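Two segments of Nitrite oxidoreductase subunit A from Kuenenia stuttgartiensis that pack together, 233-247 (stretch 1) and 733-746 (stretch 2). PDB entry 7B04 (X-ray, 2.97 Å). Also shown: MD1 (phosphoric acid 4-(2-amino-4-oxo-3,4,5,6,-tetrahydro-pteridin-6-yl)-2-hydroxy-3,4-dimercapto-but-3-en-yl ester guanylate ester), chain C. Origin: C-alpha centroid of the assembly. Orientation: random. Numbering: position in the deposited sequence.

Stretch 1, residues 233-247: VIGKYGMYRFNNCLA
Stretch 2 (733-746) DDVKILAGMASKLG

Two helices, one ending the first stretch and continuing past 247, the other covering 734-746, run side by side in the same direction, their axes 9° apart and 10.1 Å at closest approach. Ahead of the first helix, 233-235 keep helical phi/psi without the regular bonds. Here the backbones come closest: G235 CA lies 4.4 Å from V735 CA, whereas F242 CA and L738 CA stand 6.9 Å apart.

L738 (m, t) covers most surface. It points toward stretch 1 and fits against bare backbone, CD1 lying 3.3 Å from G235 O and 3.4 Å from G238 C. Glycine makes that room: an ideal CB on G238 would fall 2.7 Å from L738 CD1. L738 CD2 meets M239 CE at 3.7 Å.

F242 (t, chi2 78°) answers from the other helix, a knob among L738, M741, A742 and L745. Its CZ reaches M741 CG and L745 CD1, both at 3.6 Å, while the ring edge faces A742 N, 4.0 Å from CE1. Small A742 and bulkier neighbours shape an apolar socket.

D734 (m) supplies the polar end. Its OD2 accepts a 3.0 Å hydrogen bond from MD1 N2, and OD1 a weak one from N1 (3.3 Å). K236 NZ forms a salt bridge with D734 OD1, but the modelled 2.2 Å is too short to trust. No hydrogen bond joins the stretches.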

# COMPACT_ATOMS: atom_id res chain seq x y z
N VAL B 233 -21.02 10.79 5.69
CA VAL B 233 -22.44 10.57 5.43
C VAL B 233 -23.11 11.86 4.97
O VAL B 233 -23.90 11.86 4.03
CB VAL B 233 -23.13 9.98 6.67
CG1 VAL B 233 -24.61 9.79 6.41
CG2 VAL B 233 -22.48 8.65 7.05
N ILE B 234 -22.80 12.97 5.64
CA ILE B 234 -23.43 14.24 5.30
C ILE B 234 -22.94 14.72 3.94
O ILE B 234 -23.74 15.13 3.08
CB ILE B 234 -23.15 15.28 6.40
CG1 ILE B 234 -23.50 14.69 7.77
CG2 ILE B 234 -23.97 16.53 6.17
CD1 ILE B 234 -24.96 14.33 7.92
N GLY B 235 -21.63 14.67 3.71
CA GLY B 235 -21.07 15.20 2.49
C GLY B 235 -21.27 14.33 1.26
O GLY B 235 -21.46 14.84 0.16
N LYS B 236 -21.23 13.01 1.44
CA LYS B 236 -21.29 12.10 0.30
C LYS B 236 -22.65 11.42 0.14
O LYS B 236 -23.22 11.45 -0.96
CB LYS B 236 -20.16 11.07 0.37
CG LYS B 236 -18.76 11.72 0.29
CD LYS B 236 -18.03 11.68 1.63
CE LYS B 236 -16.75 12.54 1.62
NZ LYS B 236 -16.98 13.95 1.23
N TYR B 237 -23.19 10.79 1.20
CA TYR B 237 -24.56 10.28 1.06
C TYR B 237 -25.58 11.40 0.90
O TYR B 237 -26.73 11.13 0.57
CB TYR B 237 -25.01 9.40 2.23
CG TYR B 237 -24.70 7.93 2.08
CD1 TYR B 237 -23.94 7.26 3.03
CD2 TYR B 237 -25.15 7.20 0.98
CE1 TYR B 237 -23.65 5.91 2.90
CE2 TYR B 237 -24.86 5.85 0.84
CZ TYR B 237 -24.11 5.21 1.80
OH TYR B 237 -23.81 3.87 1.69
N GLY B 238 -25.18 12.66 1.13
CA GLY B 238 -26.04 13.77 0.81
C GLY B 238 -26.46 13.80 -0.65
O GLY B 238 -27.45 14.45 -0.98
N MET B 239 -25.72 13.11 -1.52
CA MET B 239 -26.14 12.99 -2.91
C MET B 239 -27.48 12.27 -3.03
O MET B 239 -28.31 12.63 -3.87
CB MET B 239 -25.07 12.24 -3.71
CG MET B 239 -25.34 12.16 -5.20
SD MET B 239 -25.28 13.78 -5.98
CE MET B 239 -23.52 14.10 -5.93
N TYR B 240 -27.71 11.26 -2.18
CA TYR B 240 -29.02 10.61 -2.17
C TYR B 240 -30.11 11.57 -1.73
O TYR B 240 -31.25 11.47 -2.20
CB TYR B 240 -28.99 9.38 -1.26
CG TYR B 240 -28.16 8.22 -1.78
CD1 TYR B 240 -27.57 8.27 -3.03
CD2 TYR B 240 -27.99 7.08 -1.02
CE1 TYR B 240 -26.81 7.21 -3.51
CE2 TYR B 240 -27.24 6.01 -1.48
CZ TYR B 240 -26.65 6.09 -2.72
OH TYR B 240 -25.91 5.03 -3.19
N ARG B 241 -29.79 12.50 -0.83
CA ARG B 241 -30.74 13.55 -0.47
C ARG B 241 -30.99 14.48 -1.64
O ARG B 241 -32.13 14.91 -1.87
CB ARG B 241 -30.21 14.32 0.74
CG ARG B 241 -31.20 15.29 1.37
CD ARG B 241 -30.56 16.00 2.55
NE ARG B 241 -31.48 16.93 3.20
CZ ARG B 241 -32.26 16.62 4.22
NH1 ARG B 241 -32.25 15.38 4.71
NH2 ARG B 241 -33.07 17.53 4.75
N PHE B 242 -29.93 14.82 -2.39
CA PHE B 242 -30.09 15.65 -3.58
C PHE B 242 -31.01 14.99 -4.60
O PHE B 242 -31.89 15.65 -5.17
CB PHE B 242 -28.73 15.95 -4.20
CG PHE B 242 -28.78 16.86 -5.39
CD1 PHE B 242 -28.94 18.23 -5.22
CD2 PHE B 242 -28.69 16.35 -6.67
CE1 PHE B 242 -28.99 19.07 -6.32
CE2 PHE B 242 -28.74 17.19 -7.77
CZ PHE B 242 -28.89 18.55 -7.59
N ASN B 243 -30.80 13.71 -4.79
CA ASN B 243 -31.60 12.91 -5.73
C ASN B 243 -33.05 12.97 -5.27
O ASN B 243 -33.94 13.08 -6.08
CB ASN B 243 -31.14 11.47 -5.64
CG ASN B 243 -29.84 11.27 -6.35
OD1 ASN B 243 -29.49 12.06 -7.19
ND2 ASN B 243 -29.14 10.21 -6.04
N ASN B 244 -33.25 12.89 -3.97
CA ASN B 244 -34.63 12.94 -3.44
C ASN B 244 -35.25 14.30 -3.75
O ASN B 244 -36.39 14.33 -4.14
CB ASN B 244 -34.62 12.66 -1.94
CG ASN B 244 -36.00 12.43 -1.43
OD1 ASN B 244 -36.93 12.34 -2.20
ND2 ASN B 244 -36.15 12.37 -0.13
N CYS B 245 -34.48 15.36 -3.61
CA CYS B 245 -34.92 16.76 -3.79
C CYS B 245 -35.37 17.00 -5.22
O CYS B 245 -36.10 17.90 -5.45
CB CYS B 245 -33.74 17.68 -3.56
SG CYS B 245 -33.54 18.19 -1.85
N LEU B 246 -34.82 16.27 -6.16
CA LEU B 246 -35.18 16.47 -7.56
C LEU B 246 -36.65 16.19 -7.84
O LEU B 246 -37.11 16.48 -8.95
CB LEU B 246 -34.31 15.60 -8.46
CG LEU B 246 -32.84 16.02 -8.51
CD1 LEU B 246 -32.06 15.03 -9.32
CD2 LEU B 246 -32.71 17.42 -9.10
N ALA B 247 -37.38 15.63 -6.88
CA ALA B 247 -38.83 15.50 -7.03
C ALA B 247 -39.48 16.86 -7.24
O ALA B 247 -40.48 16.96 -7.96
CB ALA B 247 -39.43 14.80 -5.81
N ASP B 733 -16.72 22.40 0.90
CA ASP B 733 -17.11 21.13 1.47
C ASP B 733 -18.20 20.51 0.60
O ASP B 733 -19.02 21.22 0.01
CB ASP B 733 -17.63 21.31 2.90
CG ASP B 733 -16.81 22.30 3.73
OD1 ASP B 733 -16.14 21.89 4.70
OD2 ASP B 733 -16.84 23.50 3.39
N ASP B 734 -18.20 19.18 0.51
CA ASP B 734 -19.17 18.49 -0.33
C ASP B 734 -20.58 18.88 0.06
O ASP B 734 -21.45 19.06 -0.79
CB ASP B 734 -19.00 16.97 -0.22
CG ASP B 734 -17.61 16.50 -0.57
OD1 ASP B 734 -16.92 15.95 0.30
OD2 ASP B 734 -17.21 16.69 -1.73
N VAL B 735 -20.80 19.05 1.36
CA VAL B 735 -22.12 19.42 1.85
C VAL B 735 -22.56 20.76 1.25
O VAL B 735 -23.73 20.93 0.86
CB VAL B 735 -22.11 19.44 3.40
CG1 VAL B 735 -21.56 20.76 3.95
CG2 VAL B 735 -23.51 19.22 3.92
N LYS B 736 -21.62 21.70 1.08
CA LYS B 736 -21.95 22.99 0.49
C LYS B 736 -22.06 22.91 -1.03
O LYS B 736 -22.82 23.67 -1.63
CB LYS B 736 -20.89 24.02 0.91
CG LYS B 736 -20.47 23.86 2.36
CD LYS B 736 -20.70 25.14 3.16
CE LYS B 736 -19.79 25.23 4.37
N ILE B 737 -21.31 22.00 -1.66
CA ILE B 737 -21.46 21.80 -3.09
C ILE B 737 -22.84 21.25 -3.41
O ILE B 737 -23.49 21.68 -4.37
CB ILE B 737 -20.34 20.87 -3.62
CG1 ILE B 737 -18.97 21.50 -3.39
CG2 ILE B 737 -20.55 20.56 -5.09
CD1 ILE B 737 -17.81 20.57 -3.68
N LEU B 738 -23.31 20.29 -2.61
CA LEU B 738 -24.67 19.79 -2.77
C LEU B 738 -25.69 20.88 -2.50
O LEU B 738 -26.66 21.04 -3.25
CB LEU B 738 -24.90 18.60 -1.84
CG LEU B 738 -24.06 17.35 -2.10
CD1 LEU B 738 -24.20 16.38 -0.95
CD2 LEU B 738 -24.46 16.69 -3.41
N ALA B 739 -25.49 21.65 -1.43
CA ALA B 739 -26.42 22.73 -1.10
C ALA B 739 -26.37 23.84 -2.14
O ALA B 739 -27.41 24.37 -2.53
CB ALA B 739 -26.12 23.28 0.29
N GLY B 740 -25.17 24.20 -2.59
CA GLY B 740 -25.06 25.22 -3.62
C GLY B 740 -25.73 24.82 -4.92
O GLY B 740 -26.31 25.65 -5.61
N MET B 741 -25.66 23.53 -5.26
CA MET B 741 -26.36 23.05 -6.45
C MET B 741 -27.87 23.11 -6.26
O MET B 741 -28.60 23.48 -7.18
CB MET B 741 -25.92 21.62 -6.77
CG MET B 741 -26.45 21.09 -8.09
SD MET B 741 -25.81 22.03 -9.49
CE MET B 741 -24.08 21.58 -9.42
N ALA B 742 -28.35 22.76 -5.06
CA ALA B 742 -29.78 22.80 -4.80
C ALA B 742 -30.29 24.23 -4.76
O ALA B 742 -31.39 24.52 -5.24
CB ALA B 742 -30.10 22.08 -3.49
N SER B 743 -29.50 25.15 -4.19
CA SER B 743 -29.92 26.54 -4.09
C SER B 743 -30.08 27.16 -5.47
O SER B 743 -31.04 27.91 -5.71
CB SER B 743 -28.92 27.33 -3.26
OG SER B 743 -28.84 26.83 -1.94
N LYS B 744 -29.17 26.85 -6.39
CA LYS B 744 -29.28 27.38 -7.74
C LYS B 744 -30.47 26.78 -8.47
O LYS B 744 -31.12 27.47 -9.28
CB LYS B 744 -27.99 27.14 -8.52
CG LYS B 744 -27.96 27.76 -9.91
CD LYS B 744 -28.06 29.28 -9.84
CE LYS B 744 -26.79 29.90 -9.27
NZ LYS B 744 -26.84 31.38 -9.27
N LEU B 745 -30.79 25.51 -8.21
CA LEU B 745 -32.02 24.93 -8.74
C LEU B 745 -33.24 25.67 -8.21
O LEU B 745 -34.20 25.90 -8.94
CB LEU B 745 -32.09 23.44 -8.40
CG LEU B 745 -31.17 22.49 -9.16
CD1 LEU B 745 -31.24 21.10 -8.57
CD2 LEU B 745 -31.53 22.47 -10.64
N GLY B 746 -33.21 26.04 -6.93
CA GLY B 746 -34.30 26.82 -6.37
C GLY B 746 -34.31 28.25 -6.88
O GLY B 746 -35.38 28.84 -7.06
PB MD1 C . -13.85 3.90 -6.00
O3B MD1 C . -12.27 4.08 -5.60
O1B MD1 C . -14.07 4.58 -7.34
O2B MD1 C . -14.71 4.58 -4.96
O3A MD1 C . -14.31 2.32 -6.11
C10 MD1 C . -13.60 1.30 -5.48
C11 MD1 C . -13.59 0.04 -6.39
O11 MD1 C . -12.22 0.01 -7.24
C12 MD1 C . -13.78 -1.08 -5.68
S12 MD1 C . -13.85 -0.96 -3.87
C13 MD1 C . -13.98 -2.51 -6.26
S13 MD1 C . -14.21 -3.78 -4.99
C14 MD1 C . -13.98 -2.96 -7.64
N15 MD1 C . -12.61 -3.78 -7.81
C16 MD1 C . -12.20 -4.04 -9.14
C15 MD1 C . -11.10 -5.01 -9.37
O14 MD1 C . -10.60 -5.57 -8.45
N17 MD1 C . -10.64 -5.30 -10.76
C17 MD1 C . -11.28 -4.57 -11.95
N16 MD1 C . -10.83 -4.85 -13.30
N18 MD1 C . -12.40 -3.58 -11.73
C20 MD1 C . -12.87 -3.29 -10.40
N8 MD1 C . -13.90 -2.35 -10.25
C7 MD1 C . -14.32 -2.00 -8.75
PA MD1 C . -11.58 5.54 -5.25
O1A MD1 C . -10.41 5.36 -4.32
O2A MD1 C . -11.11 6.13 -6.54
O5' MD1 C . -12.63 6.63 -4.61
C5' MD1 C . -12.06 7.80 -4.09
C4' MD1 C . -12.13 8.97 -5.12
O4' MD1 C . -12.73 10.23 -4.44
C1' MD1 C . -11.52 11.17 -4.15
N9 MD1 C . -11.54 11.65 -2.74
C4 MD1 C . -12.50 12.48 -2.37
N3 MD1 C . -13.65 13.04 -3.12
C2 MD1 C . -14.58 13.94 -2.44
N2 MD1 C . -15.70 14.49 -3.17
N1 MD1 C . -14.40 14.28 -1.05
C6 MD1 C . -13.29 13.73 -0.34
O6 MD1 C . -13.13 14.01 0.80
C5 MD1 C . -12.31 12.79 -1.06
N7 MD1 C . -11.22 12.15 -0.65
C8 MD1 C . -10.73 11.44 -1.69
C2' MD1 C . -10.48 10.47 -4.38
O2' MD1 C . -9.42 11.30 -4.94
C3' MD1 C . -10.96 9.33 -5.49
O3' MD1 C . -10.99 9.93 -6.81